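Local structure of putative uncharacterized protein (Magnetospirillum magneticum, 3TBN) at residues Pro12-Ala18 with Cys69-Ala73; Pro19-Thr23 with Ala40-Cys44. The protein binds two [2Fe-2S] clusters, one in each of its two CDGSH motifs, and is of uncertain cellular role. All coordinates share one frame. Residue numbers count along the deposited sequence, not the author numbering.

Contact 1 (Pro12-Ala18 with Cys69-Ala73) is the partly buried one, whereas contact 2 (Pro19-Thr23 with Ala40-Cys44) lies at the surface. The first joins two loops through backbone hydrogen bonds at one cluster; the second packs strand 20-24 on the cysteine loop of the other cluster by apolar and CH-pi contacts, without a hydrogen bond. Pro12-Ala18 runs straight into Pro19-Thr23, so one continuous run of chain serves both, and contact 2 is nested inside the loop that contact 1 closes. They meet where Lys72 NZ lies 2.8 Å from Gln41 OE1, a probable hydrogen bond, and where Ala15 CB lies 3.6 Å from Tyr20 OH.

Contact 1 of 2, residues Pro12-Ala18 with Cys69-Ala73; sequences PVIAQKA and CGCKA. With FES (Fe2/s2 (inorganic) cluster), chain C.
Lys72 lays its aliphatic stem along Pro12-Ala15: CB is 4.0 Å from Pro12 CB, CG 3.3 Å from Val13 O and CE 4.2 Å from Ala15 CB. It follows the Cys-X-Cys pair of the second CDGSH motif, in which Cys69 SG and Cys71 SG each bind FE2 of the cluster at 2.4 Å; Cys80 and His84 complete the site. Neither segment is regular helix or strand. Ile14 faces Cys71 (CA-CA 4.3 Å) and Gln16 faces Gly70 (5.1 Å). The Gly70 carbonyl is shared, accepting Ala15 N at 3.0 Å and Gln16 N at 3.2 Å, and Ile14 CA adds a CA-H...O contact to Cys71 O (3.6 Å). Glycine suits position 70, since a CB there would fall 2.3 Å from Ala18 O; instead Gly70 CA approaches that oxygen at 3.5 Å, while Gly70 N lies 3.2 Å from cluster S1. Lys17 centres an inverse gamma turn (phi/psi -86/61) with a weak Ala18 N to Gln16 O bond of 2.9 Å, and the chain bends past the cluster, Ala18 C coming 3.5 Å from S1. Gln16 NE2 holds Ala18 O at 3.1 Å. Lys72 takes left-handed backbone angles (73/10) and an m, m, t, t side chain whose ammonium reaches Cys33 O and Gln41 OE1, and also binds Cys69 O, 3.0 Å from NZ.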
ATOM      1  N   PRO A  12      -6.195  -5.358   6.253  0.94  7.35           N
ATOM      2  CA  PRO A  12      -6.160  -4.338   5.203  0.99  8.07           C
ATOM      3  C   PRO A  12      -7.391  -4.459   4.314  0.91  7.63           C
ATOM      4  O   PRO A  12      -7.969  -5.546   4.190  0.90  8.87           O
ATOM      5  CB  PRO A  12      -4.895  -4.692   4.408  0.98  9.23           C
ATOM      6  CG  PRO A  12      -4.060  -5.510   5.346  0.94 12.53           C
ATOM      7  CD  PRO A  12      -5.043  -6.270   6.184  0.98 10.72           C
ATOM      8  N   VAL A  13      -7.799  -3.346   3.720  0.95  7.91           N
ATOM      9  CA  VAL A  13      -8.771  -3.373   2.644  0.99  8.45           C
ATOM     10  C   VAL A  13      -8.090  -2.943   1.356  0.93  7.54           C
ATOM     11  O   VAL A  13      -7.080  -2.238   1.361  0.90  7.62           O
ATOM     12  CB  VAL A  13      -9.988  -2.470   2.920  0.98  9.57           C
ATOM     13  CG1 VAL A  13     -10.766  -2.982   4.120  1.00 11.30           C
ATOM     14  CG2 VAL A  13      -9.558  -1.027   3.118  1.00 10.30           C
ATOM     15  N   ILE A  14      -8.643  -3.413   0.253  0.90  7.67           N
ATOM     16  CA  ILE A  14      -8.235  -2.966  -1.062  0.99  7.37           C
ATOM     17  C   ILE A  14      -8.569  -1.488  -1.213  0.93  6.90           C
ATOM     18  O   ILE A  14      -9.683  -1.074  -0.905  0.87  8.61           O
ATOM     19  CB  ILE A  14      -8.999  -3.762  -2.140  0.99  8.54           C
ATOM     20  CG1 ILE A  14      -8.617  -5.244  -2.089  1.00 11.18           C
ATOM     21  CG2 ILE A  14      -8.741  -3.190  -3.521  1.00 10.20           C
ATOM     22  CD1 ILE A  14      -9.551  -6.137  -2.886  1.00 15.32           C
ATOM     23  N   ALA A  15      -7.611  -0.684  -1.667  0.95  7.52           N
ATOM     24  CA  ALA A  15      -7.942   0.658  -2.135  0.97  8.67           C
ATOM     25  C   ALA A  15      -8.413   0.553  -3.584  0.88  9.08           C
ATOM     26  O   ALA A  15      -9.520   0.963  -3.915  0.87 12.06           O
ATOM     27  CB  ALA A  15      -6.756   1.600  -1.998  1.00 10.12           C
ATOM     28  N   GLN A  16      -7.578  -0.029  -4.437  0.93  8.88           N
ATOM     29  CA  GLN A  16      -7.986  -0.421  -5.783  0.94  9.51           C
ATOM     30  C   GLN A  16      -7.136  -1.618  -6.189  0.97  8.43           C
ATOM     31  O   GLN A  16      -6.018  -1.770  -5.702  0.89  8.50           O
ATOM     32  CB  GLN A  16      -7.806   0.732  -6.775  0.96 11.86           C
ATOM     33  CG  GLN A  16      -6.377   1.226  -6.858  1.00 11.41           C
ATOM     34  CD  GLN A  16      -6.173   2.350  -7.857  0.89 11.05           C
ATOM     35  OE1 GLN A  16      -7.067   3.161  -8.106  0.80 12.91           O
ATOM     36  NE2 GLN A  16      -4.977   2.410  -8.425  0.96 10.81           N
ATOM     37  N   LYS A  17      -7.668  -2.477  -7.058  0.91 10.37           N
ATOM     38  CA  LYS A  17      -6.917  -3.633  -7.538  0.97 11.09           C
ATOM     39  C   LYS A  17      -6.052  -3.241  -8.726  0.88 10.18           C
ATOM     40  O   LYS A  17      -6.198  -3.766  -9.833  0.88 11.18           O
ATOM     41  CB  LYS A  17      -7.854  -4.788  -7.888  0.96 16.20           C
ATOM     42  CG  LYS A  17      -8.552  -5.364  -6.670  0.97 19.84           C
ATOM     43  CD  LYS A  17      -9.107  -6.746  -6.936  1.00 24.72           C
ATOM     44  CE  LYS A  17     -10.219  -6.690  -7.954  0.80 30.10           C
ATOM     45  NZ  LYS A  17     -10.812  -8.034  -8.194  1.00 34.57           N
ATOM     46  N   ALA A  18      -5.149  -2.303  -8.469  0.96 10.09           N
ATOM     47  CA  ALA A  18      -4.247  -1.769  -9.478  0.99  9.36           C
ATOM     48  C   ALA A  18      -3.252  -0.868  -8.772  0.92  8.76           C
ATOM     49  O   ALA A  18      -3.572  -0.262  -7.747  0.91  8.19           O
ATOM     50  CB  ALA A  18      -5.019  -0.979 -10.520  1.00 14.92           C
ATOM     51  N   CYS A  69       1.668  -0.347  -4.446  0.96  6.23           N
ATOM     52  CA  CYS A  69       0.565  -1.290  -4.381  0.97  6.50           C
ATOM     53  C   CYS A  69      -0.716  -0.614  -3.881  0.96  6.23           C
ATOM     54  O   CYS A  69      -0.719   0.054  -2.845  0.94  6.66           O
ATOM     55  CB  CYS A  69       0.959  -2.460  -3.478  1.00  7.12           C
ATOM     56  SG  CYS A  69      -0.362  -3.634  -3.101  0.95  6.62           S
ATOM     57  N   GLY A  70      -1.794  -0.776  -4.641  0.97  6.25           N
ATOM     58  CA  GLY A  70      -3.102  -0.267  -4.272  0.98  6.68           C
ATOM     59  C   GLY A  70      -4.005  -1.297  -3.609  0.96  6.61           C
ATOM     60  O   GLY A  70      -4.923  -0.931  -2.876  0.93  7.16           O
ATOM     61  N   CYS A  71      -3.757  -2.579  -3.870  0.95  6.53           N
ATOM     62  CA  CYS A  71      -4.618  -3.649  -3.364  0.99  7.65           C
ATOM     63  C   CYS A  71      -4.265  -4.041  -1.933  0.93  6.65           C
ATOM     64  O   CYS A  71      -5.071  -4.668  -1.243  0.91  7.72           O
ATOM     65  CB  CYS A  71      -4.553  -4.883  -4.278  0.99  8.63           C
ATOM     66  SG  CYS A  71      -3.016  -5.847  -4.189  0.93  7.58           S
ATOM     67  N   LYS A  72      -3.054  -3.667  -1.520  0.97  6.80           N
ATOM     68  CA  LYS A  72      -2.490  -3.904  -0.187  0.95  7.17           C
ATOM     69  C   LYS A  72      -2.101  -5.363   0.075  0.97  7.87           C
ATOM     70  O   LYS A  72      -1.744  -5.719   1.198  0.91  9.80           O
ATOM     71  CB  LYS A  72      -3.405  -3.343   0.908  1.00  7.83           C
ATOM     72  CG  LYS A  72      -3.863  -1.904   0.640  0.99  7.34           C
ATOM     73  CD  LYS A  72      -2.713  -0.995   0.209  1.00  7.45           C
ATOM     74  CE  LYS A  72      -3.183   0.437  -0.025  1.00  7.23           C
ATOM     75  NZ  LYS A  72      -2.081   1.307  -0.530  0.99  7.35           N
ATOM     76  N   ALA A  73      -2.114  -6.182  -0.974  0.98  7.60           N
ATOM     77  CA  ALA A  73      -1.785  -7.599  -0.847  0.99  8.80           C
ATOM     78  C   ALA A  73      -0.443  -7.988  -1.483  0.92  8.16           C
ATOM     79  O   ALA A  73      -0.094  -9.163  -1.501  0.92  9.48           O
ATOM     80  CB  ALA A  73      -2.908  -8.447  -1.430  0.99 11.07           C
TER
HETATM   81 FE1  FES C  81      -0.431  -4.745  -7.692  0.92  7.56          FE
HETATM   82 FE2  FES C  81      -1.173  -4.643  -5.076  0.87  6.54          FE
HETATM   83  S1  FES C  81      -1.737  -3.228  -6.701  0.94  7.34           S
HETATM   84  S2  FES C  81       0.179  -6.113  -6.046  0.92  7.56           S

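Contact 2 of 2, residues Pro19-Thr23 with Ala40-Cys44; sequences PYPVT and AQPFC. With FES (Fe2/s2 (inorganic) cluster), chain B.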
ATOM      1  N   PRO A  19      -2.036  -0.760  -9.315  0.93  8.54           N
ATOM      2  CA  PRO A  19      -1.035   0.092  -8.676  0.99  8.91           C
ATOM      3  C   PRO A  19      -1.329   1.582  -8.815  0.97  7.60           C
ATOM      4  O   PRO A  19      -2.108   2.011  -9.671  0.90  8.52           O
ATOM      5  CB  PRO A  19       0.253  -0.270  -9.420  0.98 12.18           C
ATOM      6  CG  PRO A  19      -0.205  -0.752 -10.750  1.00 12.83           C
ATOM      7  CD  PRO A  19      -1.497  -1.465 -10.490  1.00 10.86           C
ATOM      8  N   TYR A  20      -0.686   2.356  -7.949  0.95  7.86           N
ATOM      9  CA  TYR A  20      -0.679   3.805  -8.011  0.92  7.61           C
ATOM     10  C   TYR A  20       0.704   4.256  -8.467  0.92  7.90           C
ATOM     11  O   TYR A  20       1.650   4.260  -7.678  0.88  8.22           O
ATOM     12  CB  TYR A  20      -0.947   4.393  -6.631  0.96  8.84           C
ATOM     13  CG  TYR A  20      -2.371   4.271  -6.139  0.95  8.09           C
ATOM     14  CD1 TYR A  20      -3.317   5.229  -6.466  0.97  9.73           C
ATOM     15  CD2 TYR A  20      -2.761   3.219  -5.318  0.95  8.36           C
ATOM     16  CE1 TYR A  20      -4.621   5.139  -6.006  0.95  9.44           C
ATOM     17  CE2 TYR A  20      -4.062   3.122  -4.850  0.92  8.19           C
ATOM     18  CZ  TYR A  20      -4.986   4.083  -5.193  0.91  8.68           C
ATOM     19  OH  TYR A  20      -6.275   3.979  -4.720  0.90  9.45           O
ATOM     20  N   PRO A  21       0.842   4.639  -9.740  0.98  8.71           N
ATOM     21  CA  PRO A  21       2.139   5.126 -10.209  0.92  9.69           C
ATOM     22  C   PRO A  21       2.406   6.508  -9.645  0.88  9.28           C
ATOM     23  O   PRO A  21       1.524   7.370  -9.675  0.86 11.52           O
ATOM     24  CB  PRO A  21       1.967   5.196 -11.733  0.97 14.23           C
ATOM     25  CG  PRO A  21       0.684   4.480 -12.036  0.85 17.70           C
ATOM     26  CD  PRO A  21      -0.158   4.602 -10.815  1.00 11.91           C
ATOM     27  N   VAL A  22       3.609   6.719  -9.136  0.96  8.26           N
ATOM     28  CA  VAL A  22       3.985   8.019  -8.605  0.97  8.65           C
ATOM     29  C   VAL A  22       5.423   8.298  -8.992  0.92  7.83           C
ATOM     30  O   VAL A  22       6.291   7.450  -8.817  0.89  8.63           O
ATOM     31  CB  VAL A  22       3.873   8.073  -7.069  1.00 11.10           C
ATOM     32  CG1 VAL A  22       4.239   9.465  -6.571  0.94 13.91           C
ATOM     33  CG2 VAL A  22       2.473   7.684  -6.609  1.00 12.92           C
ATOM     34  N   THR A  23       5.675   9.483  -9.532  0.91  8.60           N
ATOM     35  CA  THR A  23       7.036   9.919  -9.789  0.99  9.18           C
ATOM     36  C   THR A  23       7.656  10.272  -8.449  0.94  9.95           C
ATOM     37  O   THR A  23       7.117  11.100  -7.718  0.89 13.32           O
ATOM     38  CB  THR A  23       7.057  11.131 -10.729  0.98 10.94           C
ATOM     39  OG1 THR A  23       6.412  10.780 -11.960  0.86 13.50           O
ATOM     40  CG2 THR A  23       8.488  11.564 -11.007  1.00 16.02           C
ATOM     41  N   ALA A  40      -5.582   9.559   0.726  0.96  7.07           N
ATOM     42  CA  ALA A  40      -4.561  10.127  -0.150  0.98  7.28           C
ATOM     43  C   ALA A  40      -3.690   9.011  -0.733  0.97  6.53           C
ATOM     44  O   ALA A  40      -2.463   9.095  -0.710  0.93  7.31           O
ATOM     45  CB  ALA A  40      -3.711  11.138   0.612  0.98  9.45           C
ATOM     46  N   GLN A  41      -4.324   7.965  -1.252  0.93  6.93           N
ATOM     47  CA  GLN A  41      -3.585   6.813  -1.752  0.97  7.06           C
ATOM     48  C   GLN A  41      -2.568   7.250  -2.798  0.93  6.30           C
ATOM     49  O   GLN A  41      -2.848   8.123  -3.615  0.93  7.27           O
ATOM     50  CB  GLN A  41      -4.539   5.799  -2.377  0.95  7.64           C
ATOM     51  CG  GLN A  41      -5.438   5.093  -1.385  1.00  8.16           C
ATOM     52  CD  GLN A  41      -4.667   4.203  -0.438  0.95  6.71           C
ATOM     53  OE1 GLN A  41      -3.619   3.669  -0.782  0.91  7.08           O
ATOM     54  NE2 GLN A  41      -5.194   4.033   0.767  0.98  7.71           N
ATOM     55  N   PRO A  42      -1.396   6.608  -2.820  0.99  6.89           N
ATOM     56  CA  PRO A  42      -1.012   5.426  -2.044  0.98  6.90           C
ATOM     57  C   PRO A  42      -0.342   5.727  -0.703  0.95  6.07           C
ATOM     58  O   PRO A  42       0.260   4.822  -0.133  0.90  6.94           O
ATOM     59  CB  PRO A  42      -0.011   4.742  -2.972  0.97  7.35           C
ATOM     60  CG  PRO A  42       0.677   5.888  -3.639  1.00  8.11           C
ATOM     61  CD  PRO A  42      -0.402   6.917  -3.868  1.00  7.33           C
ATOM     62  N   PHE A  43      -0.435   6.959  -0.217  0.96  6.78           N
ATOM     63  CA  PHE A  43       0.320   7.374   0.960  0.97  6.75           C
ATOM     64  C   PHE A  43      -0.519   7.411   2.224  0.95  6.58           C
ATOM     65  O   PHE A  43      -1.703   7.709   2.187  0.95  8.38           O
ATOM     66  CB  PHE A  43       0.964   8.730   0.688  0.95  8.19           C
ATOM     67  CG  PHE A  43       1.799   8.725  -0.548  0.97  8.83           C
ATOM     68  CD1 PHE A  43       1.443   9.469  -1.663  0.91 11.72           C
ATOM     69  CD2 PHE A  43       2.916   7.910  -0.624  0.95 10.48           C
ATOM     70  CE1 PHE A  43       2.217   9.426  -2.818  0.89 13.08           C
ATOM     71  CE2 PHE A  43       3.682   7.861  -1.771  0.95 13.03           C
ATOM     72  CZ  PHE A  43       3.332   8.618  -2.866  1.00 13.57           C
ATOM     73  N   CYS A  44       0.128   7.105   3.340  0.98  7.10           N
ATOM     74  CA  CYS A  44      -0.501   7.100   4.651  0.99  6.76           C
ATOM     75  C   CYS A  44      -1.005   8.483   5.028  0.92  7.23           C
ATOM     76  O   CYS A  44      -0.296   9.465   4.847  0.91  8.49           O
ATOM     77  CB  CYS A  44       0.536   6.634   5.672  0.96  7.94           C
ATOM     78  SG  CYS A  44       0.001   6.611   7.398  0.91  7.40           S
TER
HETATM   79 FE1  FES B  80      -1.540   4.847   7.494  0.88  6.48          FE
HETATM   80 FE2  FES B  80      -3.038   3.342   5.821  0.87  5.65          FE
HETATM   81  S1  FES B  80      -3.445   5.413   6.494  0.92  6.77           S
HETATM   82  S2  FES B  80      -1.089   2.781   6.747  0.93  6.56           S
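Extended backbone from Tyr20 to Val22 alternates its side chains, so that Tyr20 and Val22 point toward Ala40-Cys44 while Pro21 points away. The opposing segment folds into a tight turn: Phe43 N donates to Ala40 O at 3.0 Å, and the Gln41-Pro42 peptide is cis, which with these backbone angles fits a type VI turn. Proline suits it because it readily accepts a cis bond, and the turn presents Pro42 opposite Tyr20, their CA atoms 6.2 Å apart. One face of the Tyr20 ring receives Gln41 CB in a CH-pi contact, 3.8 Å from the ring centroid, with Tyr20 CZ only 3.3 Å from Gln41 CB. Pro42 CG rests against both Tyr20 CB (3.7 Å) and Val22 CG2 (3.9 Å), and Val22 CG1 meets the edge of the Phe43 ring at CZ (3.9 Å). The turn lies within the first CDGSH motif, supplying its proline, Pro42, and its third cysteine, Cys44, whose SG binds FE1 at 2.3 Å, alongside His48. Pro42 and Cys44 bond through their backbones to Cys33 and His31, while strand 20-24 pairs antiparallel with strand 64-68, whose Phe68 touches Val22 and Pro42 and meets the Phe43 ring edge-to-face.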